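Local coordinates for protein glycoside hydrolase (PDB 6ORH) that probably hydrolyses alpha-L-fucosidic linkages in host-derived carbohydrate antigens, as a family 29 glycoside hydrolase, at residues Gly30-Tyr35 and Val75-Gly80; Ser52-Arg57 and Ser96-Gly101; Val431-Thr434 and Leu439-Leu442. The protein carries 2 engineered substitutions. All coordinates share one frame; numbering follows the deposited sequence.

Contact 1: residues Gly30-Tyr35 and Val75-Gly80. With FUC (alpha-L-fucopyranose), chain C.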
ATOM      1  N   GLY A  30      33.744   4.409   0.477  1.00 13.92           N
ATOM      2  CA  GLY A  30      34.825   4.195   1.421  1.00 13.58           C
ATOM      3  C   GLY A  30      35.555   2.897   1.093  1.00 15.46           C
ATOM      4  O   GLY A  30      35.456   2.416  -0.026  1.00 14.88           O
ATOM      5  N   PRO A  31      36.270   2.315   2.068  1.00 16.54           N
ATOM      6  CA  PRO A  31      36.929   1.019   1.882  1.00 17.46           C
ATOM      7  C   PRO A  31      36.007  -0.055   1.311  1.00 17.64           C
ATOM      8  O   PRO A  31      36.426  -0.848   0.479  1.00 17.13           O
ATOM      9  CB  PRO A  31      37.364   0.682   3.307  1.00 17.29           C
ATOM     10  CG  PRO A  31      37.660   2.036   3.920  1.00 18.06           C
ATOM     11  CD  PRO A  31      36.514   2.888   3.402  1.00 17.42           C
ATOM     12  N   ASN A  32      34.735  -0.082   1.736  1.00 16.68           N
ATOM     13  CA  ASN A  32      33.816  -1.089   1.221  1.00 16.65           C
ATOM     14  C   ASN A  32      33.724  -1.045  -0.296  1.00 16.63           C
ATOM     15  O   ASN A  32      33.455  -2.071  -0.923  1.00 17.78           O
ATOM     16  CB  ASN A  32      32.418  -0.990   1.854  1.00 16.40           C
ATOM     17  CG  ASN A  32      32.427  -1.366   3.315  1.00 16.46           C
ATOM     18  OD1 ASN A  32      33.441  -1.825   3.837  1.00 17.68           O
ATOM     19  ND2 ASN A  32      31.291  -1.192   3.986  1.00 17.44           N
ATOM     20  N   THR A  33      33.877   0.148  -0.897  1.00 16.52           N
ATOM     21  CA  THR A  33      33.784   0.289  -2.343  1.00 16.08           C
ATOM     22  C   THR A  33      34.933  -0.494  -2.981  1.00 18.23           C
ATOM     23  O   THR A  33      34.747  -1.021  -4.077  1.00 17.47           O
ATOM     24  CB  THR A  33      33.867   1.763  -2.772  1.00 16.03           C
ATOM     25  OG1 THR A  33      32.955   2.504  -1.942  1.00 14.78           O
ATOM     26  CG2 THR A  33      33.562   2.012  -4.237  1.00 16.56           C
ATOM     27  N   PHE A  34      36.095  -0.483  -2.313  1.00 18.81           N
ATOM     28  CA  PHE A  34      37.284  -1.135  -2.855  1.00 20.81           C
ATOM     29  C   PHE A  34      37.306  -2.625  -2.518  1.00 23.18           C
ATOM     30  O   PHE A  34      37.956  -3.406  -3.220  1.00 25.26           O
ATOM     31  CB  PHE A  34      38.544  -0.396  -2.399  1.00 20.20           C
ATOM     32  CG  PHE A  34      38.628   0.977  -3.012  1.00 19.28           C
ATOM     33  CD1 PHE A  34      39.189   1.161  -4.270  1.00 19.57           C
ATOM     34  CD2 PHE A  34      38.090   2.078  -2.352  1.00 19.72           C
ATOM     35  CE1 PHE A  34      39.228   2.419  -4.854  1.00 20.66           C
ATOM     36  CE2 PHE A  34      38.121   3.335  -2.941  1.00 21.58           C
ATOM     37  CZ  PHE A  34      38.686   3.502  -4.191  1.00 22.30           C
ATOM     38  N   TYR A  35      36.590  -3.026  -1.465  1.00 21.47           N
ATOM     39  CA  TYR A  35      36.514  -4.430  -1.092  1.00 21.52           C
ATOM     40  C   TYR A  35      35.256  -5.106  -1.634  1.00 22.50           C
ATOM     41  O   TYR A  35      35.056  -6.286  -1.354  1.00 23.27           O
ATOM     42  CB  TYR A  35      36.582  -4.604   0.427  1.00 21.95           C
ATOM     43  CG  TYR A  35      37.986  -4.521   0.975  1.00 22.47           C
ATOM     44  CD1 TYR A  35      38.643  -3.303   1.098  1.00 23.96           C
ATOM     45  CD2 TYR A  35      38.692  -5.669   1.303  1.00 24.23           C
ATOM     46  CE1 TYR A  35      39.948  -3.217   1.564  1.00 22.59           C
ATOM     47  CE2 TYR A  35      39.990  -5.600   1.787  1.00 24.66           C
ATOM     48  CZ  TYR A  35      40.621  -4.374   1.927  1.00 24.90           C
ATOM     49  OH  TYR A  35      41.914  -4.300   2.377  1.00 23.40           O
ATOM     50  N   VAL A  75      30.965   9.717   6.496  1.00 11.71           N
ATOM     51  CA  VAL A  75      32.372  10.029   6.746  1.00 12.64           C
ATOM     52  C   VAL A  75      33.032   8.955   7.600  1.00 12.77           C
ATOM     53  O   VAL A  75      34.262   8.956   7.743  1.00 12.86           O
ATOM     54  CB  VAL A  75      32.600  11.433   7.334  1.00 13.37           C
ATOM     55  CG1 VAL A  75      32.049  12.500   6.403  1.00 14.10           C
ATOM     56  CG2 VAL A  75      32.054  11.578   8.736  1.00 14.52           C
ATOM     57  N   LYS A  76      32.223   8.074   8.189  1.00 12.10           N
ATOM     58  CA  LYS A  76      32.743   6.886   8.849  1.00 12.22           C
ATOM     59  C   LYS A  76      31.638   5.841   8.869  1.00 13.16           C
ATOM     60  O   LYS A  76      30.585   6.068   9.481  1.00 13.88           O
ATOM     61  CB  LYS A  76      33.162   7.162  10.298  1.00 12.00           C
ATOM     62  CG  LYS A  76      33.965   6.014  10.918  1.00 12.53           C
ATOM     63  CD  LYS A  76      34.038   6.106  12.440  1.00 12.23           C
ATOM     64  CE  LYS A  76      32.713   5.735  13.089  1.00 12.28           C
ATOM     65  NZ  LYS A  76      32.812   5.674  14.572  1.00 12.74           N
ATOM     66  N   HIS A  77      31.861   4.720   8.171  1.00 12.85           N
ATOM     67  CA  HIS A  77      30.866   3.649   8.212  1.00 12.41           C
ATOM     68  C   HIS A  77      31.197   2.708   9.369  1.00 11.73           C
ATOM     69  O   HIS A  77      32.051   3.025  10.181  1.00 12.87           O
ATOM     70  CB  HIS A  77      30.776   2.973   6.826  1.00 12.80           C
ATOM     71  CG  HIS A  77      29.470   2.282   6.614  1.00 14.05           C
ATOM     72  ND1 HIS A  77      29.352   0.903   6.747  1.00 13.69           N
ATOM     73  CD2 HIS A  77      28.239   2.740   6.295  1.00 14.02           C
ATOM     74  CE1 HIS A  77      28.101   0.554   6.522  1.00 14.35           C
ATOM     75  NE2 HIS A  77      27.396   1.651   6.244  1.00 13.66           N
ATOM     76  N   HIS A  78      30.521   1.550   9.443  1.00 12.60           N
ATOM     77  CA  HIS A  78      30.714   0.666  10.595  1.00 12.97           C
ATOM     78  C   HIS A  78      32.162   0.168  10.697  1.00 14.40           C
ATOM     79  O   HIS A  78      32.636  -0.143  11.782  1.00 14.48           O
ATOM     80  CB  HIS A  78      29.809  -0.573  10.465  1.00 13.97           C
ATOM     81  CG  HIS A  78      28.357  -0.308  10.220  1.00 13.67           C
ATOM     82  ND1 HIS A  78      27.648   0.736  10.830  1.00 14.61           N
ATOM     83  CD2 HIS A  78      27.451  -0.995   9.488  1.00 13.98           C
ATOM     84  CE1 HIS A  78      26.376   0.681  10.437  1.00 15.43           C
ATOM     85  NE2 HIS A  78      26.219  -0.371   9.612  1.00 14.75           N
ATOM     86  N   ASP A  79      32.856   0.084   9.567  1.00 13.88           N
ATOM     87  CA  ASP A  79      34.247  -0.372   9.547  1.00 15.05           C
ATOM     88  C   ASP A  79      35.186   0.585  10.292  1.00 15.78           C
ATOM     89  O   ASP A  79      36.318   0.224  10.623  1.00 16.74           O
ATOM     90  CB  ASP A  79      34.707  -0.549   8.104  1.00 15.16           C
ATOM     91  CG  ASP A  79      34.543   0.710   7.274  1.00 15.28           C
ATOM     92  OD1 ASP A  79      35.452   1.586   7.338  1.00 16.66           O
ATOM     93  OD2 ASP A  79      33.502   0.818   6.602  1.00 15.69           O
ATOM     94  N   GLY A  80      34.753   1.833  10.530  1.00 14.06           N
ATOM     95  CA  GLY A  80      35.493   2.745  11.397  1.00 14.42           C
ATOM     96  C   GLY A  80      36.559   3.582  10.682  1.00 14.10           C
ATOM     97  O   GLY A  80      37.242   4.380  11.306  1.00 14.87           O
TER
HETATM   98  C1  FUC C   4      22.141   0.179   7.821  1.00 13.43           C
HETATM   99  C2  FUC C   4      23.637   0.035   7.601  1.00 13.78           C
HETATM  100  C3  FUC C   4      23.885   0.048   6.097  1.00 13.44           C
HETATM  101  C4  FUC C   4      23.491   1.411   5.517  1.00 13.31           C
HETATM  102  C5  FUC C   4      22.000   1.656   5.856  1.00 12.79           C
HETATM  103  C6  FUC C   4      21.551   3.058   5.488  1.00 12.17           C
HETATM  104  O2  FUC C   4      24.028  -1.232   8.160  1.00 13.99           O
HETATM  105  O3  FUC C   4      25.278  -0.217   5.851  1.00 13.86           O
HETATM  106  O4  FUC C   4      24.365   2.430   6.080  1.00 13.59           O
HETATM  107  O5  FUC C   4      21.714   1.449   7.297  1.00 13.18           O
HETATM  108  O   HOH W   1      31.459  -0.934   6.918  1.00 15.85           O
HETATM  109  O   HOH W   2      33.515   1.580   3.853  1.00 15.99           O
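Asn32, His77 and Asp79 converge on shared waters behind a bound fucose. The Asn32 and His77 side chains cross at about a right angle, with amide and ring planes 74° apart. ND2 of Asn32 stays 4.0 Å from ND1 of His77. Water 1 joins them. Water 1 accepts from Asn32 ND2 at 2.9 Å. Water 1 also bonds His77 ND1 at 2.8 Å, at the edge of the ring and in its plane. Water 1 donates to its third partner, Asp79 OD2, at 2.7 Å.

The Asp79 and Asn32 side chains approach from opposite directions, their flat groups tilted 63° apart. Water 2 accepts from the backbone N of Asn32 (3.0 Å) and donates to Asp79 OD2 (2.9 Å). OD2 thus takes two water bonds, while OD1 accepts from the Phe81 backbone N. Gln37 donates to Asn32 OD1. These bonds should fix the rotation of both groups.

His77 has CG anti to its backbone N (chi1 -157°), which sets its ring between water 1 and the sugar. NE2 bonds fucose O4 and, weakly, O3. His78 NE2 meets fucose O2 in the plane of its ring at 2.8 Å. CE1 of His77 sits above one face of the His78 ring, toward its rim. Both histidines line the glycan pocket, so Asn32 and Asp79 form a second shell behind His77.

Residues 75-80 follow strand 70-74 of the barrel and turn beside strand 119-124, where Tyr123 touches His78. The short helix 31-35 follows strand 23-27, the parallel neighbour of strand 70-74.

Contact 2: residues Ser52-Arg57 and Ser96-Gly101. With EDO (1,2-ethanediol), chain J; EDO (1,2-ethanediol), chain H.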
ATOM      1  N   SER A  52      41.609   7.813  -7.539  1.00 24.08           N
ATOM      2  CA  SER A  52      42.444   8.877  -8.086  1.00 22.85           C
ATOM      3  C   SER A  52      41.666   9.824  -9.000  1.00 26.24           C
ATOM      4  O   SER A  52      42.109  10.956  -9.221  1.00 28.76           O
ATOM      5  CB  SER A  52      43.643   8.325  -8.804  1.00 25.20           C
ATOM      6  OG  SER A  52      43.208   7.449  -9.831  1.00 27.91           O
ATOM      7  N   GLN A  53      40.494   9.400  -9.481  1.00 18.07           N
ATOM      8  CA  GLN A  53      39.745  10.296 -10.351  1.00 16.80           C
ATOM      9  C   GLN A  53      38.616  11.001  -9.594  1.00 16.00           C
ATOM     10  O   GLN A  53      37.746  11.608 -10.240  1.00 16.25           O
ATOM     11  CB  GLN A  53      39.145   9.513 -11.517  1.00 16.24           C
ATOM     12  CG  GLN A  53      40.205   9.059 -12.525  1.00 17.46           C
ATOM     13  CD  GLN A  53      39.639   7.975 -13.407  1.00 17.33           C
ATOM     14  OE1 GLN A  53      38.952   8.241 -14.393  1.00 19.91           O
ATOM     15  NE2 GLN A  53      39.879   6.728 -13.050  1.00 17.96           N
ATOM     16  N   LEU A  54      38.643  10.966  -8.251  1.00 15.36           N
ATOM     17  CA  LEU A  54      37.487  11.461  -7.500  1.00 14.48           C
ATOM     18  C   LEU A  54      37.219  12.942  -7.779  1.00 14.94           C
ATOM     19  O   LEU A  54      38.112  13.781  -7.751  1.00 16.04           O
ATOM     20  CB  LEU A  54      37.706  11.201  -6.008  1.00 14.06           C
ATOM     21  CG  LEU A  54      36.480  11.436  -5.107  1.00 13.38           C
ATOM     22  CD1 LEU A  54      36.576  10.508  -3.909  1.00 13.93           C
ATOM     23  CD2 LEU A  54      36.436  12.895  -4.595  1.00 15.14           C
ATOM     24  N   ASP A  55      35.941  13.249  -8.023  1.00 15.38           N
ATOM     25  CA  ASP A  55      35.540  14.613  -8.331  1.00 15.49           C
ATOM     26  C   ASP A  55      34.260  14.914  -7.549  1.00 15.58           C
ATOM     27  O   ASP A  55      33.154  14.622  -8.034  1.00 15.72           O
ATOM     28  CB  ASP A  55      35.403  14.791  -9.841  1.00 17.97           C
ATOM     29  CG  ASP A  55      35.193  16.247 -10.206  1.00 18.79           C
ATOM     30  OD1 ASP A  55      34.860  17.031  -9.309  1.00 17.42           O
ATOM     31  OD2 ASP A  55      35.461  16.620 -11.389  1.00 25.33           O
ATOM     32  N   ALA A  56      34.444  15.427  -6.309  1.00 13.53           N
ATOM     33  CA  ALA A  56      33.302  15.704  -5.445  1.00 13.66           C
ATOM     34  C   ALA A  56      32.400  16.794  -6.026  1.00 15.49           C
ATOM     35  O   ALA A  56      31.189  16.803  -5.745  1.00 14.84           O
ATOM     36  CB  ALA A  56      33.763  16.093  -4.046  1.00 15.40           C
ATOM     37  N   ARG A  57      32.986  17.720  -6.793  1.00 13.47           N
ATOM     38  CA  ARG A  57      32.163  18.754  -7.410  1.00 14.36           C
ATOM     39  C   ARG A  57      31.181  18.125  -8.408  1.00 13.14           C
ATOM     40  O   ARG A  57      30.059  18.623  -8.532  1.00 14.60           O
ATOM     41  CB  ARG A  57      33.027  19.869  -8.038  1.00 14.69           C
ATOM     42  CG  ARG A  57      32.203  21.065  -8.509  1.00 16.73           C
ATOM     43  CD  ARG A  57      33.111  22.100  -9.180  1.00 17.98           C
ATOM     44  NE  ARG A  57      32.358  23.306  -9.545  1.00 18.77           N
ATOM     45  CZ  ARG A  57      31.635  23.475 -10.653  1.00 19.65           C
ATOM     46  NH1 ARG A  57      31.546  22.514 -11.554  1.00 19.34           N
ATOM     47  NH2 ARG A  57      31.005  24.624 -10.856  1.00 22.08           N
ATOM     48  N   SER A  96      46.167   6.811   3.899  1.00 19.42           N
ATOM     49  CA  SER A  96      45.848   6.257   2.597  1.00 20.02           C
ATOM     50  C   SER A  96      46.670   6.982   1.530  1.00 20.27           C
ATOM     51  O   SER A  96      47.146   8.083   1.768  1.00 20.88           O
ATOM     52  CB  SER A  96      44.370   6.346   2.305  1.00 21.74           C
ATOM     53  OG  SER A  96      44.030   7.609   1.746  1.00 23.20           O
ATOM     54  N   PRO A  97      46.895   6.382   0.345  1.00 19.59           N
ATOM     55  CA  PRO A  97      47.615   7.084  -0.720  1.00 20.20           C
ATOM     56  C   PRO A  97      46.807   8.152  -1.441  1.00 20.46           C
ATOM     57  O   PRO A  97      47.360   8.938  -2.213  1.00 21.93           O
ATOM     58  CB  PRO A  97      48.022   5.986  -1.699  1.00 21.54           C
ATOM     59  CG  PRO A  97      47.102   4.818  -1.412  1.00 23.58           C
ATOM     60  CD  PRO A  97      46.583   4.990   0.001  1.00 20.30           C
ATOM     61  N   TRP A  98      45.491   8.174  -1.203  1.00 18.08           N
ATOM     62  CA  TRP A  98      44.667   9.173  -1.864  1.00 18.36           C
ATOM     63  C   TRP A  98      45.212  10.564  -1.527  1.00 17.88           C
ATOM     64  O   TRP A  98      45.460  10.850  -0.363  1.00 17.31           O
ATOM     65  CB  TRP A  98      43.217   9.000  -1.355  1.00 18.02           C
ATOM     66  CG  TRP A  98      42.235   9.960  -1.957  1.00 17.65           C
ATOM     67  CD1 TRP A  98      41.981  10.127  -3.283  1.00 18.40           C
ATOM     68  CD2 TRP A  98      41.354  10.865  -1.260  1.00 16.90           C
ATOM     69  NE1 TRP A  98      41.027  11.092  -3.472  1.00 18.70           N
ATOM     70  CE2 TRP A  98      40.612  11.551  -2.248  1.00 18.44           C
ATOM     71  CE3 TRP A  98      41.130  11.167   0.086  1.00 17.90           C
ATOM     72  CZ2 TRP A  98      39.687  12.544  -1.924  1.00 18.08           C
ATOM     73  CZ3 TRP A  98      40.181  12.120   0.414  1.00 16.27           C
ATOM     74  CH2 TRP A  98      39.464  12.793  -0.583  1.00 16.68           C
ATOM     75  N   ARG A  99      45.381  11.442  -2.540  1.00 18.77           N
ATOM     76  CA  ARG A  99      45.890  12.802  -2.323  1.00 19.73           C
ATOM     77  C   ARG A  99      47.202  12.799  -1.524  1.00 18.38           C
ATOM     78  O   ARG A  99      47.501  13.748  -0.792  1.00 20.59           O
ATOM     79  CB  ARG A  99      44.848  13.697  -1.646  1.00 19.41           C
ATOM     80  CG  ARG A  99      43.461  13.618  -2.268  1.00 19.33           C
ATOM     81  CD  ARG A  99      43.346  14.479  -3.507  1.00 20.88           C
ATOM     82  NE  ARG A  99      41.942  14.674  -3.859  1.00 20.73           N
ATOM     83  CZ  ARG A  99      41.395  14.290  -5.010  1.00 23.04           C
ATOM     84  NH1 ARG A  99      42.130  13.705  -5.941  1.00 27.44           N
ATOM     85  NH2 ARG A  99      40.106  14.508  -5.246  1.00 23.96           N
ATOM     86  N   ARG A 100      47.980  11.722  -1.671  0.50 21.40           N
ATOM     87  CA  ARG A 100      49.245  11.520  -0.966  0.50 22.77           C
ATOM     88  C   ARG A 100      49.102  11.717   0.540  0.50 22.77           C
ATOM     89  O   ARG A 100      49.977  12.301   1.182  0.50 23.20           O
ATOM     90  CB  ARG A 100      50.341  12.449  -1.498  0.50 26.57           C
ATOM     91  CG  ARG A 100      51.433  11.727  -2.272  0.50 30.84           C
ATOM     92  CD  ARG A 100      52.096  12.704  -3.230  0.50 31.06           C
ATOM     93  NE  ARG A 100      51.098  13.621  -3.767  0.50 32.46           N
ATOM     94  CZ  ARG A 100      51.265  14.341  -4.872  0.50 30.23           C
ATOM     95  NH1 ARG A 100      52.403  14.246  -5.540  0.50 27.22           N
ATOM     96  NH2 ARG A 100      50.300  15.129  -5.310  0.50 24.59           N
ATOM     97  N   GLY A 101      47.998  11.212   1.103  1.00 19.43           N
ATOM     98  CA  GLY A 101      47.795  11.254   2.532  1.00 19.07           C
ATOM     99  C   GLY A 101      47.210  12.568   3.047  1.00 18.10           C
ATOM    100  O   GLY A 101      46.948  12.669   4.237  1.00 18.61           O
TER
HETATM  101  C1  EDO J 510      40.836  14.619  -8.965  1.00 39.22           C
HETATM  102  O1  EDO J 510      40.787  13.409  -8.269  1.00 30.71           O
HETATM  103  C2  EDO J 510      41.610  14.371 -10.174  1.00 42.33           C
HETATM  104  O2  EDO J 510      42.791  13.714  -9.777  1.00 45.58           O
HETATM  105  C1  EDO H 508      36.362   7.741 -16.118  1.00 25.14           C
HETATM  106  O1  EDO H 508      36.726   6.988 -14.945  1.00 23.10           O
HETATM  107  C2  EDO H 508      36.105   6.879 -17.291  1.00 25.79           C
HETATM  108  O2  EDO H 508      37.116   5.911 -17.534  1.00 27.29           O
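Arg99 reaches across to the backbone of Leu54, passing over Trp98 on the way. From CB the chain turns to Arg99 CG, which lies 3.5 Å above the plane of the Trp98 ring and over its centre. A bend at chi2 (-81°) then keeps the side chain along the indole. Arg99 CD comes 4.1 Å from Trp98 NE1. NE forms a salt bridge with Glu108 of helix 105-116. The Arg99 guanidinium itself has Trp98 NE1 against one face, 3.5 Å from its plane.

The edge of the guanidinium does the polar work. Arg99 NH2 donates to Leu54 O at 3.3 Å, with an N-H...O angle of 160°. The acceptor is in the guanidinium plane, but the donor stands 42° out of the carbonyl plane. Arg99 NH1 donates to O1 of a 1,2-ethanediol at 2.7 Å. This diol probably came from the crystallisation liquor. O2 of the same diol donates to Ser52 O at 2.9 Å.

The catalytic domain belongs to the TIM-barrel clan, and the contact joins two approaches to its helices. Residues 52-57 lead into helix 56-65, where Asp55 is the N-cap and its OD1 bonds Glu58 N, and Arg57 adds a salt bridge to Glu115 of helix 105-116. Residues 96-101 belong to the loop between strand 70-74 and that second helix.

Leu54 also packs obliquely against Trp98, near its NE1. Leu54 CB is 4.2 Å from Trp98 NE1, and Leu54 CD1 is 4.2 Å from Trp98 CZ2. Leu54 further touches Phe29 and Leu105.

Contact 3: residues Val431-Thr434 and Leu439-Leu442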
ATOM      1  N   VAL A 431     -13.587  16.166  -2.943  1.00 17.43           N
ATOM      2  CA  VAL A 431     -12.671  15.728  -1.896  1.00 16.60           C
ATOM      3  C   VAL A 431     -13.500  15.651  -0.620  1.00 15.72           C
ATOM      4  O   VAL A 431     -14.096  16.645  -0.173  1.00 16.29           O
ATOM      5  CB  VAL A 431     -11.453  16.668  -1.772  1.00 16.19           C
ATOM      6  CG1 VAL A 431     -10.572  16.305  -0.569  1.00 15.87           C
ATOM      7  CG2 VAL A 431     -10.613  16.573  -3.044  1.00 17.25           C
ATOM      8  N   VAL A 432     -13.528  14.453  -0.005  1.00 15.56           N
ATOM      9  CA  VAL A 432     -14.376  14.249   1.155  1.00 15.72           C
ATOM     10  C   VAL A 432     -13.490  13.850   2.329  1.00 16.25           C
ATOM     11  O   VAL A 432     -12.878  12.780   2.293  1.00 17.29           O
ATOM     12  CB  VAL A 432     -15.480  13.206   0.905  1.00 16.99           C
ATOM     13  CG1 VAL A 432     -16.430  13.101   2.095  1.00 16.22           C
ATOM     14  CG2 VAL A 432     -16.276  13.500  -0.366  1.00 18.70           C
ATOM     15  N   ILE A 433     -13.506  14.685   3.372  1.00 15.45           N
ATOM     16  CA  ILE A 433     -12.784  14.424   4.616  1.00 14.43           C
ATOM     17  C   ILE A 433     -13.745  13.711   5.571  1.00 16.12           C
ATOM     18  O   ILE A 433     -14.743  14.295   5.988  1.00 16.14           O
ATOM     19  CB  ILE A 433     -12.196  15.712   5.226  1.00 15.45           C
ATOM     20  CG1 ILE A 433     -11.227  16.401   4.250  1.00 17.33           C
ATOM     21  CG2 ILE A 433     -11.533  15.426   6.578  1.00 15.00           C
ATOM     22  CD1 ILE A 433     -10.791  17.765   4.708  1.00 17.58           C
ATOM     23  N   THR A 434     -13.394  12.486   6.002  1.00 14.60           N
ATOM     24  CA  THR A 434     -14.330  11.637   6.740  1.00 14.70           C
ATOM     25  C   THR A 434     -13.906  11.421   8.192  1.00 14.55           C
ATOM     26  O   THR A 434     -14.718  11.055   9.052  1.00 15.68           O
ATOM     27  CB  THR A 434     -14.616  10.320   6.007  1.00 16.10           C
ATOM     28  OG1 THR A 434     -13.413   9.525   5.960  1.00 15.71           O
ATOM     29  CG2 THR A 434     -15.163  10.552   4.615  1.00 16.46           C
ATOM     30  N   LEU A 439     -10.416  20.256  13.661  1.00 16.78           N
ATOM     31  CA  LEU A 439     -11.039  20.804  12.467  1.00 16.84           C
ATOM     32  C   LEU A 439     -10.011  20.842  11.336  1.00 16.30           C
ATOM     33  O   LEU A 439      -8.879  21.262  11.546  1.00 16.79           O
ATOM     34  CB  LEU A 439     -11.684  22.167  12.760  1.00 19.65           C
ATOM     35  CG  LEU A 439     -10.767  23.379  12.879  1.00 20.50           C
ATOM     36  CD1 LEU A 439     -10.493  23.990  11.511  1.00 20.04           C
ATOM     37  CD2 LEU A 439     -11.379  24.436  13.795  1.00 23.00           C
ATOM     38  N   PRO A 440     -10.355  20.353  10.120  1.00 16.17           N
ATOM     39  CA  PRO A 440      -9.351  20.225   9.066  1.00 16.73           C
ATOM     40  C   PRO A 440      -8.982  21.556   8.423  1.00 18.20           C
ATOM     41  O   PRO A 440      -9.856  22.423   8.289  1.00 19.40           O
ATOM     42  CB  PRO A 440      -9.961  19.268   8.038  1.00 17.17           C
ATOM     43  CG  PRO A 440     -11.463  19.264   8.327  1.00 19.43           C
ATOM     44  CD  PRO A 440     -11.629  19.705   9.770  1.00 17.71           C
ATOM     45  N   LEU A 441      -7.694  21.672   8.059  1.00 17.08           N
ATOM     46  CA  LEU A 441      -7.172  22.733   7.198  1.00 18.20           C
ATOM     47  C   LEU A 441      -6.509  22.084   5.989  1.00 18.87           C
ATOM     48  O   LEU A 441      -5.799  21.071   6.110  1.00 19.56           O
ATOM     49  CB  LEU A 441      -6.124  23.571   7.933  1.00 19.74           C
ATOM     50  CG  LEU A 441      -6.618  24.347   9.148  1.00 22.33           C
ATOM     51  CD1 LEU A 441      -6.259  23.578  10.408  1.00 21.67           C
ATOM     52  CD2 LEU A 441      -5.977  25.731   9.184  1.00 22.32           C
ATOM     53  N   LEU A 442      -6.661  22.723   4.825  1.00 15.66           N
ATOM     54  CA  LEU A 442      -5.874  22.340   3.663  1.00 15.98           C
ATOM     55  C   LEU A 442      -5.374  23.634   3.031  1.00 17.83           C
ATOM     56  O   LEU A 442      -6.109  24.632   3.050  1.00 18.17           O
ATOM     57  CB  LEU A 442      -6.730  21.587   2.642  1.00 16.78           C
ATOM     58  CG  LEU A 442      -7.210  20.178   3.004  1.00 14.69           C
ATOM     59  CD1 LEU A 442      -8.158  19.696   1.919  1.00 16.10           C
ATOM     60  CD2 LEU A 442      -6.014  19.227   3.119  1.00 16.69           C
TER
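The F5/8 type C domain is a beta sandwich, and this contact spans its interior. Strand 428-436 lies in the middle of one five-stranded antiparallel sheet. Strand 441-448 belongs to the other. Ile433 meets Pro440 and Leu442 across the gap between them. The CA atoms of Ile433 and Pro440 are 8.1 Å apart, and no hydrogen bond joins the two segments. The packing is apolar.

Ile433 carries the contact through its long branch. CG1 is anti to the carbonyl carbon (chi1 -59°), and the branch extends from there to CD1. Ile433 CD1 touches the flank of the Pro440 ring, 3.7 Å from Pro440 CB and 4.0 Å from Pro440 CG. The two side chains approach at a slant. The shorter branch is also directed at the proline, with Ile433 CG2 4.2 Å from Pro440 CG. The terminal methyl also meets a leucine branch: Ile433 CD1 is 4.3 Å from Leu442 CD1. One methyl therefore bridges two residues of the opposing segment. Leu441, between them, points away and packs on Ala357, Leu387 and Arg390.

Leu442 immediately precedes Thr443, a calcium-site residue in a structure of this protein; the metal is absent from this chain. Thr434 OG1, on the outer side, bonds Glu237 of the second subunit.

Strand 428-436 runs between strands 364-370 and 391-400, with backbone bonds from Ile433 to Ile364 and from Val432 to His395. Leu442 has a backbone hydrogen bond with Trp356 of strand 356-357, and the Trp356 side chain packs on Ile433.

Contacts 1 and 2 belong to the catalytic barrel, and contact 3 to the F5/8 type C domain. Contacts 1 and 2 have centres 15 Å apart, and their nearest atoms are about 6 Å apart. Contact 1 backs the fucose pocket; the side chain of His77 is also about 6 Å from the bound N-acetylglucosamine and about 9 Å from the galactose. Contact 2 joins the chain entering helix 56-65 to the loop before helix 105-116, away from the annotated sites. Contact 3 is centred 48 Å from contact 1 and 54 Å from contact 2. Its Leu442 side chain is about 6 Å from that of Thr443, a calcium-site residue in a structure of this protein.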